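Local structure of SusD/RagB family nutrient-binding outer membrane lipoprotein (Bacteroides vulgatus, 4F7A) at residues A[30-35]-A[121-126]; A[98-103]-A[115-120]; A[197-202]-A[239-244]; A[369-374]-A[430-435]. The protein probably binds mucin O-glycans at the outer membrane, as a SusD-like lipoprotein built on a TPR-like helical scaffold. One frame throughout, in Å; residues are numbered along the deposited sequence.

Contact 1 (A[30-35]-A[121-126])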
loop_
_atom_site.group_PDB
_atom_site.type_symbol
_atom_site.label_atom_id
_atom_site.label_comp_id
_atom_site.label_asym_id
_atom_site.label_seq_id
_atom_site.Cartn_x
_atom_site.Cartn_y
_atom_site.Cartn_z
ATOM N N LYS A 30 -5.733 1.808 14.505
ATOM C CA LYS A 30 -4.766 2.912 14.529
ATOM C C LYS A 30 -3.371 2.477 14.099
ATOM O O LYS A 30 -2.537 3.311 13.778
ATOM C CB LYS A 30 -4.675 3.516 15.926
ATOM C CG LYS A 30 -5.940 4.245 16.329
ATOM C CD LYS A 30 -5.768 4.950 17.676
ATOM C CE LYS A 30 -6.997 5.799 18.008
ATOM N NZ LYS A 30 -6.981 6.384 19.380
ATOM N N GLY A 31 -3.127 1.175 14.102
ATOM C CA GLY A 31 -1.787 0.638 13.921
ATOM C C GLY A 31 -1.478 0.122 12.522
ATOM O O GLY A 31 -0.372 -0.339 12.282
ATOM N N ILE A 32 -2.439 0.184 11.607
ATOM C CA ILE A 32 -2.211 -0.276 10.210
ATOM C C ILE A 32 -1.406 0.792 9.420
ATOM O O ILE A 32 -0.254 0.551 9.080
ATOM C CB ILE A 32 -3.537 -0.635 9.504
ATOM C CG1 ILE A 32 -4.239 -1.789 10.234
ATOM C CG2 ILE A 32 -3.287 -0.970 7.994
ATOM C CD1 ILE A 32 -5.754 -1.940 9.877
ATOM N N TYR A 33 -2.039 1.936 9.109
ATOM C CA TYR A 33 -1.350 3.178 8.636
ATOM C C TYR A 33 -0.959 3.872 9.922
ATOM O O TYR A 33 -1.700 4.722 10.479
ATOM C CB TYR A 33 -2.310 4.025 7.837
ATOM C CG TYR A 33 -1.749 5.144 6.959
ATOM C CD1 TYR A 33 -1.120 4.873 5.736
ATOM C CD2 TYR A 33 -1.962 6.466 7.291
ATOM C CE1 TYR A 33 -0.691 5.899 4.907
ATOM C CE2 TYR A 33 -1.545 7.487 6.467
ATOM C CZ TYR A 33 -0.916 7.199 5.276
ATOM O OH TYR A 33 -0.527 8.237 4.472
ATOM N N PHE A 34 0.181 3.419 10.417
ATOM C CA PHE A 34 0.480 3.427 11.839
ATOM C C PHE A 34 0.474 4.824 12.406
ATOM O O PHE A 34 1.235 5.676 11.967
ATOM C CB PHE A 34 1.848 2.782 12.076
ATOM C CG PHE A 34 2.195 2.618 13.523
ATOM C CD1 PHE A 34 2.752 3.668 14.235
ATOM C CD2 PHE A 34 1.979 1.413 14.171
ATOM C CE1 PHE A 34 3.073 3.532 15.564
ATOM C CE2 PHE A 34 2.301 1.269 15.515
ATOM C CZ PHE A 34 2.851 2.320 16.208
ATOM N N ASN A 35 -0.390 5.065 13.386
ATOM C CA ASN A 35 -0.274 6.292 14.180
ATOM C C ASN A 35 -0.813 6.080 15.579
ATOM O O ASN A 35 -1.546 6.911 16.138
ATOM C CB ASN A 35 -0.921 7.473 13.474
ATOM C CG ASN A 35 -0.237 8.794 13.805
ATOM O OD1 ASN A 35 0.965 8.824 14.130
ATOM N ND2 ASN A 35 -0.983 9.897 13.704
ATOM N N LYS A 121 -6.311 -8.351 10.816
ATOM C CA LYS A 121 -5.011 -8.993 11.005
ATOM C C LYS A 121 -4.330 -9.242 9.656
ATOM O O LYS A 121 -3.118 -9.009 9.489
ATOM C CB LYS A 121 -5.212 -10.285 11.802
ATOM C CG LYS A 121 -3.938 -10.976 12.203
ATOM C CD LYS A 121 -4.173 -12.038 13.277
ATOM C CE LYS A 121 -4.940 -13.243 12.763
ATOM N NZ LYS A 121 -5.248 -14.284 13.838
ATOM N N VAL A 122 -5.117 -9.663 8.676
ATOM C CA VAL A 122 -4.609 -9.871 7.319
ATOM C C VAL A 122 -4.281 -8.533 6.664
ATOM O O VAL A 122 -3.242 -8.392 6.007
ATOM C CB VAL A 122 -5.607 -10.641 6.430
ATOM C CG1 VAL A 122 -5.110 -10.680 4.978
ATOM C CG2 VAL A 122 -5.835 -12.021 6.967
ATOM N N GLU A 123 -5.161 -7.547 6.849
ATOM C CA GLU A 123 -4.886 -6.183 6.352
ATOM C C GLU A 123 -3.537 -5.647 6.875
ATOM O O GLU A 123 -2.759 -5.089 6.125
ATOM C CB GLU A 123 -6.028 -5.218 6.723
ATOM C CG GLU A 123 -5.692 -3.724 6.502
ATOM C CD GLU A 123 -5.376 -3.359 5.074
ATOM O OE1 GLU A 123 -5.711 -4.144 4.145
ATOM O OE2 GLU A 123 -4.784 -2.261 4.881
ATOM N N ALA A 124 -3.275 -5.812 8.171
ATOM C CA ALA A 124 -2.019 -5.353 8.767
ATOM C C ALA A 124 -0.829 -6.138 8.255
ATOM O O ALA A 124 0.187 -5.567 7.883
ATOM C CB ALA A 124 -2.068 -5.453 10.308
HETATM N N MSE A 125 -0.934 -7.464 8.258
HETATM C CA MSE A 125 0.260 -8.269 8.102
HETATM C C MSE A 125 0.648 -8.544 6.646
HETATM O O MSE A 125 1.798 -8.840 6.376
HETATM C CB MSE A 125 0.128 -9.576 8.884
HETATM C CG MSE A 125 -0.086 -9.355 10.385
HETATM SE SE MSE A 125 1.160 -8.132 11.190
HETATM C CE MSE A 125 2.705 -9.292 11.178
ATOM N N HIS A 126 -0.279 -8.440 5.703
ATOM C CA HIS A 126 0.123 -8.598 4.298
ATOM C C HIS A 126 1.037 -7.432 3.938
ATOM O O HIS A 126 1.961 -7.605 3.157
ATOM C CB HIS A 126 -1.082 -8.753 3.340
ATOM C CG HIS A 126 -1.675 -7.457 2.876
ATOM N ND1 HIS A 126 -2.506 -6.703 3.667
ATOM C CD2 HIS A 126 -1.518 -6.764 1.726
ATOM C CE1 HIS A 126 -2.861 -5.609 3.013
ATOM N NE2 HIS A 126 -2.268 -5.617 1.834
#
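The loop 30-35 meets one side of helix 111-132 where the CA atoms of I32 and A124 come within 5.3 Å, the nearest backbone approach between the two segments. I32 carries the loop's share of the contact, its CB directed at the helix. CG2 lies anti to the backbone N (chi1 -62° for CG1), and this branch meets the carboxylate end of E123, 3.7 Å from OE2. The other branch adds two apolar contacts: I32 CD1 packs on E123 CG at 3.8 Å, and I32 CG1 is 4.3 Å from A124 CB. The two longer side chains cross at about a right angle; with CG anti to the backbone N (chi1 168°), E123 presents its CG methylene to the isoleucine, and the bend at chi2 then turns the carboxylate. In this TPR-like, mainly helical protein the contact fits the loop leaving helix 15-30 against a buried helix. Just past I32, the chain turns sharply through an inverse gamma turn centred on Y33, and I32 O accepts a hydrogen bond from R127 on the same helix as E123. E123 OE1 makes a long, weak ion pair with R206 of helix 193-210. H126 ND1 donates to V122 O at 3.0 Å, with the acceptor near the imidazole plane.

Contact 2 (A[98-103]-A[115-120])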
loop_
_atom_site.group_PDB
_atom_site.type_symbol
_atom_site.label_atom_id
_atom_site.label_comp_id
_atom_site.label_asym_id
_atom_site.label_seq_id
_atom_site.Cartn_x
_atom_site.Cartn_y
_atom_site.Cartn_z
ATOM N N HIS A 98 -3.595 -10.674 17.675
ATOM C CA HIS A 98 -3.567 -12.068 18.113
ATOM C C HIS A 98 -4.423 -12.262 19.377
ATOM O O HIS A 98 -5.246 -13.192 19.435
ATOM C CB HIS A 98 -2.134 -12.521 18.341
ATOM C CG HIS A 98 -2.031 -13.952 18.732
ATOM N ND1 HIS A 98 -2.273 -14.974 17.841
ATOM C CD2 HIS A 98 -1.751 -14.535 19.920
ATOM C CE1 HIS A 98 -2.137 -16.134 18.467
ATOM N NE2 HIS A 98 -1.816 -15.894 19.728
ATOM N N LYS A 99 -4.252 -11.389 20.380
ATOM C CA LYS A 99 -5.097 -11.435 21.580
ATOM C C LYS A 99 -6.577 -11.342 21.212
ATOM O O LYS A 99 -7.408 -12.076 21.744
ATOM C CB LYS A 99 -4.750 -10.303 22.562
ATOM C CG LYS A 99 -5.549 -10.342 23.864
ATOM N N SER A 100 -6.908 -10.463 20.278
ATOM C CA SER A 100 -8.304 -10.280 19.891
ATOM C C SER A 100 -8.842 -11.555 19.239
ATOM O O SER A 100 -10.005 -11.917 19.437
ATOM C CB SER A 100 -8.466 -9.076 18.954
ATOM O OG SER A 100 -9.833 -8.827 18.689
ATOM N N THR A 101 -7.998 -12.227 18.461
ATOM C CA THR A 101 -8.353 -13.547 17.911
ATOM C C THR A 101 -8.670 -14.556 19.020
ATOM O O THR A 101 -9.714 -15.223 18.999
ATOM C CB THR A 101 -7.247 -14.103 16.998
ATOM O OG1 THR A 101 -6.906 -13.117 16.021
ATOM C CG2 THR A 101 -7.727 -15.381 16.271
ATOM N N LEU A 102 -7.792 -14.639 20.008
ATOM C CA LEU A 102 -7.925 -15.624 21.058
ATOM C C LEU A 102 -9.191 -15.408 21.870
ATOM O O LEU A 102 -9.846 -16.372 22.247
ATOM C CB LEU A 102 -6.720 -15.606 22.000
ATOM C CG LEU A 102 -5.367 -16.031 21.409
ATOM C CD1 LEU A 102 -4.288 -16.008 22.500
ATOM C CD2 LEU A 102 -5.422 -17.403 20.705
ATOM N N ILE A 103 -9.545 -14.150 22.144
ATOM C CA ILE A 103 -10.694 -13.898 23.003
ATOM C C ILE A 103 -12.019 -13.865 22.271
ATOM O O ILE A 103 -13.050 -13.826 22.907
ATOM C CB ILE A 103 -10.531 -12.636 23.919
ATOM C CG1 ILE A 103 -10.560 -11.323 23.125
ATOM C CG2 ILE A 103 -9.260 -12.768 24.787
ATOM C CD1 ILE A 103 -10.352 -10.097 24.018
ATOM N N GLY A 115 -14.645 -12.367 13.083
ATOM C CA GLY A 115 -14.460 -12.089 11.654
ATOM C C GLY A 115 -13.694 -10.803 11.368
ATOM O O GLY A 115 -12.746 -10.786 10.592
ATOM N N ALA A 116 -14.115 -9.720 12.013
ATOM C CA ALA A 116 -13.463 -8.428 11.844
ATOM C C ALA A 116 -11.985 -8.453 12.273
ATOM O O ALA A 116 -11.137 -7.862 11.620
ATOM C CB ALA A 116 -14.256 -7.334 12.640
ATOM N N THR A 117 -11.694 -9.114 13.380
ATOM C CA THR A 117 -10.334 -9.262 13.860
ATOM C C THR A 117 -9.471 -9.900 12.792
ATOM O O THR A 117 -8.379 -9.415 12.512
ATOM C CB THR A 117 -10.248 -10.141 15.123
ATOM O OG1 THR A 117 -10.873 -9.478 16.205
ATOM C CG2 THR A 117 -8.781 -10.431 15.495
ATOM N N LEU A 118 -9.958 -10.993 12.207
ATOM C CA LEU A 118 -9.186 -11.732 11.205
ATOM C C LEU A 118 -8.897 -10.872 9.991
ATOM O O LEU A 118 -7.774 -10.871 9.489
ATOM C CB LEU A 118 -9.916 -13.003 10.773
ATOM C CG LEU A 118 -9.941 -14.081 11.856
ATOM C CD1 LEU A 118 -10.677 -15.334 11.372
ATOM C CD2 LEU A 118 -8.544 -14.438 12.308
ATOM N N ILE A 119 -9.912 -10.152 9.521
ATOM C CA ILE A 119 -9.745 -9.260 8.360
ATOM C C ILE A 119 -8.695 -8.185 8.673
ATOM O O ILE A 119 -7.780 -7.928 7.887
ATOM C CB ILE A 119 -11.110 -8.647 7.924
ATOM C CG1 ILE A 119 -12.049 -9.767 7.436
ATOM C CG2 ILE A 119 -10.919 -7.606 6.771
ATOM C CD1 ILE A 119 -13.529 -9.452 7.541
ATOM N N LEU A 120 -8.816 -7.541 9.821
ATOM C CA LEU A 120 -7.826 -6.533 10.187
ATOM C C LEU A 120 -6.414 -7.122 10.314
ATOM O O LEU A 120 -5.434 -6.477 9.978
ATOM C CB LEU A 120 -8.226 -5.854 11.493
ATOM C CG LEU A 120 -9.466 -4.991 11.457
ATOM C CD1 LEU A 120 -9.811 -4.553 12.906
ATOM C CD2 LEU A 120 -9.316 -3.793 10.484
#
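Helices 84-104 and 111-132 follow each other in the chain and form an antiparallel helical hairpin, the building element of a TPR-like scaffold. The segments 98-103 and 115-120 sit near the connected end of this hairpin. Their axes approach to 9.1 Å at an angle of 155° between the N-to-C directions, and T101 lies opposite T117 with CA atoms 6.2 Å apart. T117 points its side chain at the facing helix and uses both branches. Its OG1 meets S100 OG at 2.8 Å, a hydroxyl pair whose proton direction is not settled. T117 CG2, anti to its own backbone N (chi1 -67° for OG1), presses between S100 and T101: it is 3.7 Å from S100 CB and 3.3 Å from T101 OG1. T101 crosses T117 obliquely and turns its methyl to the other neighbour, CG2 lying 4.2 Å from L118 CD2, with these two side chains at about a right angle. T101 OG1 is hydrogen-bonded to A97 O one turn back, while T117 OG1 bonds F113 O in the same intrahelical manner. Beyond the hairpin, F25 of helix 15-30 touches T117, and K164 and A165 of helix 151-174 touch L118. Small hydroxyl side chains, with L118 beside them, make up this buried interface; each threonine oxygen is satisfied by its own helix backbone, and T117 OG1 serves in addition as the polar link across to S100.

Contact 3 (A[197-202]-A[239-244])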
loop_
_atom_site.group_PDB
_atom_site.type_symbol
_atom_site.label_atom_id
_atom_site.label_comp_id
_atom_site.label_asym_id
_atom_site.label_seq_id
_atom_site.Cartn_x
_atom_site.Cartn_y
_atom_site.Cartn_z
ATOM N N ILE A 197 -17.543 -8.211 5.282
ATOM C CA ILE A 197 -17.356 -9.291 4.318
ATOM C C ILE A 197 -16.935 -8.743 2.954
ATOM O O ILE A 197 -16.027 -9.281 2.296
ATOM C CB ILE A 197 -18.619 -10.176 4.168
ATOM C CG1 ILE A 197 -18.991 -10.823 5.514
ATOM C CG2 ILE A 197 -18.367 -11.264 3.069
ATOM C CD1 ILE A 197 -20.317 -11.680 5.494
ATOM N N LYS A 198 -17.546 -7.629 2.541
ATOM C CA LYS A 198 -17.134 -6.939 1.299
ATOM C C LYS A 198 -15.675 -6.467 1.327
ATOM O O LYS A 198 -14.941 -6.603 0.335
ATOM C CB LYS A 198 -18.103 -5.793 1.025
ATOM C CG LYS A 198 -17.966 -5.146 -0.321
ATOM C CD LYS A 198 -18.926 -3.966 -0.484
ATOM C CE LYS A 198 -20.370 -4.351 -0.331
ATOM N NZ LYS A 198 -21.269 -3.287 -0.933
ATOM N N PHE A 199 -15.250 -5.942 2.469
ATOM C CA PHE A 199 -13.843 -5.641 2.751
ATOM C C PHE A 199 -12.986 -6.918 2.557
ATOM O O PHE A 199 -12.031 -6.917 1.768
ATOM C CB PHE A 199 -13.762 -5.052 4.187
ATOM C CG PHE A 199 -12.365 -4.703 4.694
ATOM C CD1 PHE A 199 -11.228 -4.781 3.910
ATOM C CD2 PHE A 199 -12.229 -4.263 5.995
ATOM C CE1 PHE A 199 -9.989 -4.451 4.432
ATOM C CE2 PHE A 199 -10.990 -3.915 6.527
ATOM C CZ PHE A 199 -9.868 -4.021 5.753
ATOM N N ALA A 200 -13.345 -8.006 3.225
ATOM C CA ALA A 200 -12.614 -9.279 3.081
ATOM C C ALA A 200 -12.544 -9.757 1.625
ATOM O O ALA A 200 -11.508 -10.226 1.169
ATOM C CB ALA A 200 -13.264 -10.380 3.948
ATOM N N ASN A 201 -13.648 -9.650 0.903
ATOM C CA ASN A 201 -13.685 -10.088 -0.497
ATOM C C ASN A 201 -12.742 -9.260 -1.360
ATOM O O ASN A 201 -12.027 -9.792 -2.205
ATOM C CB ASN A 201 -15.103 -10.032 -1.086
ATOM C CG ASN A 201 -16.080 -10.984 -0.423
ATOM O OD1 ASN A 201 -15.689 -12.019 0.115
ATOM N ND2 ASN A 201 -17.383 -10.662 -0.513
ATOM N N SER A 202 -12.737 -7.948 -1.143
ATOM C CA SER A 202 -11.893 -7.033 -1.910
ATOM C C SER A 202 -10.429 -7.252 -1.585
ATOM O O SER A 202 -9.590 -7.262 -2.466
ATOM C CB SER A 202 -12.288 -5.586 -1.633
ATOM O OG SER A 202 -13.675 -5.415 -1.894
ATOM N N GLU A 239 -17.724 3.653 0.023
ATOM C CA GLU A 239 -17.446 2.455 0.837
ATOM C C GLU A 239 -15.943 2.141 0.959
ATOM O O GLU A 239 -15.550 1.052 1.374
ATOM C CB GLU A 239 -18.230 1.247 0.283
ATOM C CG GLU A 239 -19.754 1.481 0.329
ATOM C CD GLU A 239 -20.600 0.223 0.164
ATOM O OE1 GLU A 239 -20.120 -0.806 -0.343
ATOM O OE2 GLU A 239 -21.789 0.293 0.509
ATOM N N ASN A 240 -15.098 3.099 0.599
ATOM C CA ASN A 240 -13.648 2.875 0.646
ATOM C C ASN A 240 -13.254 2.529 2.096
ATOM O O ASN A 240 -13.778 3.105 3.037
ATOM C CB ASN A 240 -12.902 4.145 0.217
ATOM C CG ASN A 240 -12.874 4.338 -1.268
ATOM O OD1 ASN A 240 -13.374 3.491 -2.023
ATOM N ND2 ASN A 240 -12.310 5.476 -1.709
ATOM N N ILE A 241 -12.344 1.577 2.253
ATOM C CA ILE A 241 -11.791 1.269 3.570
ATOM C C ILE A 241 -10.775 2.363 3.879
ATOM O O ILE A 241 -9.812 2.565 3.133
ATOM C CB ILE A 241 -11.110 -0.110 3.611
ATOM C CG1 ILE A 241 -12.074 -1.208 3.092
ATOM C CG2 ILE A 241 -10.586 -0.422 5.033
ATOM C CD1 ILE A 241 -13.486 -1.273 3.761
ATOM N N GLN A 242 -11.002 3.052 4.993
ATOM C CA GLN A 242 -10.181 4.181 5.392
ATOM C C GLN A 242 -10.334 4.379 6.888
ATOM O O GLN A 242 -11.414 4.198 7.433
ATOM C CB GLN A 242 -10.599 5.448 4.656
ATOM C CG GLN A 242 -12.067 5.792 4.717
ATOM C CD GLN A 242 -12.412 6.937 3.785
ATOM O OE1 GLN A 242 -11.708 7.191 2.828
ATOM N NE2 GLN A 242 -13.498 7.625 4.066
ATOM N N ILE A 243 -9.237 4.722 7.533
ATOM C CA ILE A 243 -9.177 4.779 8.993
ATOM C C ILE A 243 -9.502 6.154 9.550
ATOM O O ILE A 243 -8.910 7.160 9.127
ATOM C CB ILE A 243 -7.803 4.378 9.518
ATOM C CG1 ILE A 243 -7.429 2.966 9.041
ATOM C CG2 ILE A 243 -7.778 4.483 11.093
ATOM C CD1 ILE A 243 -8.377 1.815 9.480
ATOM N N SER A 244 -10.408 6.184 10.514
ATOM C CA SER A 244 -10.745 7.415 11.232
ATOM C C SER A 244 -11.507 7.128 12.501
ATOM O O SER A 244 -12.141 6.075 12.651
ATOM C CB SER A 244 -11.559 8.382 10.352
ATOM O OG SER A 244 -12.855 7.860 10.048
HETATM O O HOH W 1 -23.409 -1.950 0.663
#
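K198 and E239 form a salt bridge, NZ to OE1 at 2.8 Å, with the ammonium meeting the syn lone pair of the carboxylate oxygen. A water closes the arrangement into a ring: it accepts from K198 NZ at 3.0 Å and donates to E239 OE2 at 2.8 Å, so both carboxylate oxygens are engaged. The lysine starts with CG anti to the backbone N (chi1 -170°) and bends at chi3, which brings its end across the extended glutamate at about a right angle; its CD also lies 3.4 Å from E239 OE1. E239 OE2 has a further long, weak ion pair with R195, so positive charge from the same helix probably favours the ionised carboxylate. Within the helix, K198 O accepts from both S202 N and S202 OG, which arrive from opposite faces of the carbonyl plane. Inward from the ion pair the contact becomes apolar. I241 lies over one face of the F199 ring in a CH-pi contact, with CG1 3.9 Å from the ring centroid and 17° off its normal. I241 CD1 covers the CG end of the ring at 3.7 Å, and CG2 reaches the CZ end. I119 and E123 of helix 111-132 also touch this phenyl group. Strand 241-243 pairs antiparallel with strand 329-332, so the contact sets a small two-stranded sheet against helix 193-210 of the TPR-like helical scaffold.

Contact 4 (A[369-374]-A[430-435])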
loop_
_atom_site.group_PDB
_atom_site.type_symbol
_atom_site.label_atom_id
_atom_site.label_comp_id
_atom_site.label_asym_id
_atom_site.label_seq_id
_atom_site.Cartn_x
_atom_site.Cartn_y
_atom_site.Cartn_z
ATOM N N SER A 369 -14.275 10.304 -9.080
ATOM C CA SER A 369 -15.376 10.579 -8.166
ATOM C C SER A 369 -14.938 10.630 -6.694
ATOM O O SER A 369 -15.412 11.464 -5.943
ATOM C CB SER A 369 -16.489 9.546 -8.340
ATOM O OG SER A 369 -17.062 9.656 -9.628
ATOM N N GLN A 370 -14.051 9.727 -6.285
ATOM C CA GLN A 370 -13.505 9.717 -4.920
ATOM C C GLN A 370 -12.958 11.097 -4.544
ATOM O O GLN A 370 -13.137 11.552 -3.426
ATOM C CB GLN A 370 -12.354 8.719 -4.850
ATOM C CG GLN A 370 -11.683 8.583 -3.509
ATOM C CD GLN A 370 -10.503 7.646 -3.520
ATOM O OE1 GLN A 370 -10.452 6.709 -4.309
ATOM N NE2 GLN A 370 -9.539 7.898 -2.651
ATOM N N TRP A 371 -12.237 11.705 -5.479
ATOM C CA TRP A 371 -11.474 12.930 -5.245
ATOM C C TRP A 371 -12.210 14.191 -5.649
ATOM O O TRP A 371 -11.724 15.277 -5.405
ATOM C CB TRP A 371 -10.124 12.849 -5.980
ATOM C CG TRP A 371 -9.233 11.808 -5.405
ATOM C CD1 TRP A 371 -8.906 10.604 -5.955
ATOM C CD2 TRP A 371 -8.592 11.850 -4.128
ATOM N NE1 TRP A 371 -8.101 9.900 -5.107
ATOM C CE2 TRP A 371 -7.888 10.638 -3.975
ATOM C CE3 TRP A 371 -8.557 12.785 -3.090
ATOM C CZ2 TRP A 371 -7.126 10.347 -2.841
ATOM C CZ3 TRP A 371 -7.796 12.490 -1.956
ATOM C CH2 TRP A 371 -7.091 11.274 -1.853
ATOM N N GLY A 372 -13.376 14.057 -6.264
ATOM C CA GLY A 372 -14.149 15.221 -6.740
ATOM C C GLY A 372 -13.574 15.811 -8.027
ATOM O O GLY A 372 -13.705 17.014 -8.284
ATOM N N ALA A 373 -12.953 14.972 -8.841
ATOM C CA ALA A 373 -12.266 15.439 -10.055
ATOM C C ALA A 373 -13.182 15.489 -11.272
ATOM O O ALA A 373 -12.756 15.873 -12.370
ATOM C CB ALA A 373 -11.038 14.555 -10.334
ATOM N N GLY A 374 -14.445 15.115 -11.079
ATOM C CA GLY A 374 -15.435 15.189 -12.147
ATOM C C GLY A 374 -15.547 13.890 -12.930
ATOM O O GLY A 374 -15.303 12.782 -12.408
ATOM N N ALA A 430 -4.634 5.923 -8.494
ATOM C CA ALA A 430 -5.841 5.771 -7.695
ATOM C C ALA A 430 -5.594 5.330 -6.261
ATOM O O ALA A 430 -6.431 5.594 -5.402
ATOM C CB ALA A 430 -6.809 4.775 -8.384
ATOM N N CYS A 431 -4.452 4.679 -5.989
ATOM C CA CYS A 431 -4.126 4.240 -4.616
ATOM C C CYS A 431 -3.521 5.344 -3.751
ATOM O O CYS A 431 -3.318 5.140 -2.555
ATOM C CB CYS A 431 -3.163 3.039 -4.662
ATOM S SG CYS A 431 -4.001 1.491 -5.107
ATOM N N TRP A 432 -3.207 6.488 -4.369
ATOM C CA TRP A 432 -2.581 7.623 -3.698
ATOM C C TRP A 432 -3.460 8.072 -2.526
ATOM O O TRP A 432 -4.689 8.127 -2.670
ATOM C CB TRP A 432 -2.418 8.770 -4.710
ATOM C CG TRP A 432 -1.657 9.966 -4.213
ATOM C CD1 TRP A 432 -0.323 10.205 -4.372
ATOM C CD2 TRP A 432 -2.166 11.055 -3.443
ATOM N NE1 TRP A 432 0.022 11.369 -3.762
ATOM C CE2 TRP A 432 -1.098 11.923 -3.196
ATOM C CE3 TRP A 432 -3.443 11.405 -2.968
ATOM C CZ2 TRP A 432 -1.252 13.121 -2.489
ATOM C CZ3 TRP A 432 -3.577 12.575 -2.262
ATOM C CH2 TRP A 432 -2.493 13.418 -2.032
ATOM N N PRO A 433 -2.846 8.414 -1.370
ATOM C CA PRO A 433 -1.410 8.544 -1.064
ATOM C C PRO A 433 -0.746 7.324 -0.417
ATOM O O PRO A 433 0.359 7.444 0.151
ATOM C CB PRO A 433 -1.404 9.688 -0.077
ATOM C CG PRO A 433 -2.692 9.426 0.734
ATOM C CD PRO A 433 -3.677 8.882 -0.247
ATOM N N GLU A 434 -1.385 6.169 -0.532
ATOM C CA GLU A 434 -0.989 4.990 0.251
ATOM C C GLU A 434 0.148 4.257 -0.447
ATOM O O GLU A 434 -0.075 3.427 -1.332
ATOM C CB GLU A 434 -2.191 4.057 0.485
ATOM C CG GLU A 434 -2.060 3.198 1.760
ATOM C CD GLU A 434 -0.925 2.210 1.638
ATOM O OE1 GLU A 434 -1.122 1.236 0.884
ATOM O OE2 GLU A 434 0.153 2.412 2.278
ATOM N N GLY A 435 1.362 4.539 0.006
ATOM C CA GLY A 435 2.572 4.103 -0.671
ATOM C C GLY A 435 2.864 2.614 -0.619
ATOM O O GLY A 435 3.561 2.095 -1.495
HETATM O O HOH W 2 -8.544 7.093 -6.143
HETATM O O HOH W 3 -6.929 6.590 -2.836
#
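W371 and W432 make the tight part of the contact, where the edge of the W432 six-membered ring is directed at the face of W371 in an offset edge-to-face pair, centroids 5.5 Å apart and planes at 66°. CE3 and CZ3 of W432 do the touching, CZ3 lying 3.8 Å from W371 CH2. W432 O lies at the edge of the W371 indole, near its plane, 3.3 Å from CZ2, and P433 CD sits at the same rim. W432 holds its indole with CG anti to the backbone N (chi1 -174°), and P433, after a cis peptide bond, places CB over one face of that ring. Both segments are helix ends: helix 356-371 closes at G372 in a Schellman motif with positive phi, and helix 416-431 gives way to the turn that leads to E434, the N-cap of helix 435-445. Y282 adds to the aromatic cluster, stacked on W432 and edge-to-face with W371, while W432 NE1 bonds Y283 OH. Q370 lays NE2 over the rim of one W371 face, but its link across the contact is looser and runs through water. Q370 OE1 and A430 O, 4.3 Å apart, share one water; a second accepts from Q370 NE2 at 2.9 Å and donates to the carbonyls of A430 and W432.

How the contacts relate
Contacts 1 and 2 share helix 111-132, their centres about 12 Å apart; K121 NZ, in contact 1, probably hydrogen-bonds T101 OG1 of contact 2 at 3.0 Å, and I32 CD1 packs on L120 CD2. Contact 3 lies against both through F199: its CD2 is 3.7 Å from I119 CG2 of contact 2, and its CZ is 4.1 Å from E123 CB of contact 1. Contact 4 joins this group by way of contact 3, where N240 ND2 comes 3.4 Å from Q370 CD. It stands apart from contact 2, with nearest atoms about 13 Å away. Contacts 1, 3 and 4 follow one another along the chain, contact 2 falling between the segments of contact 1.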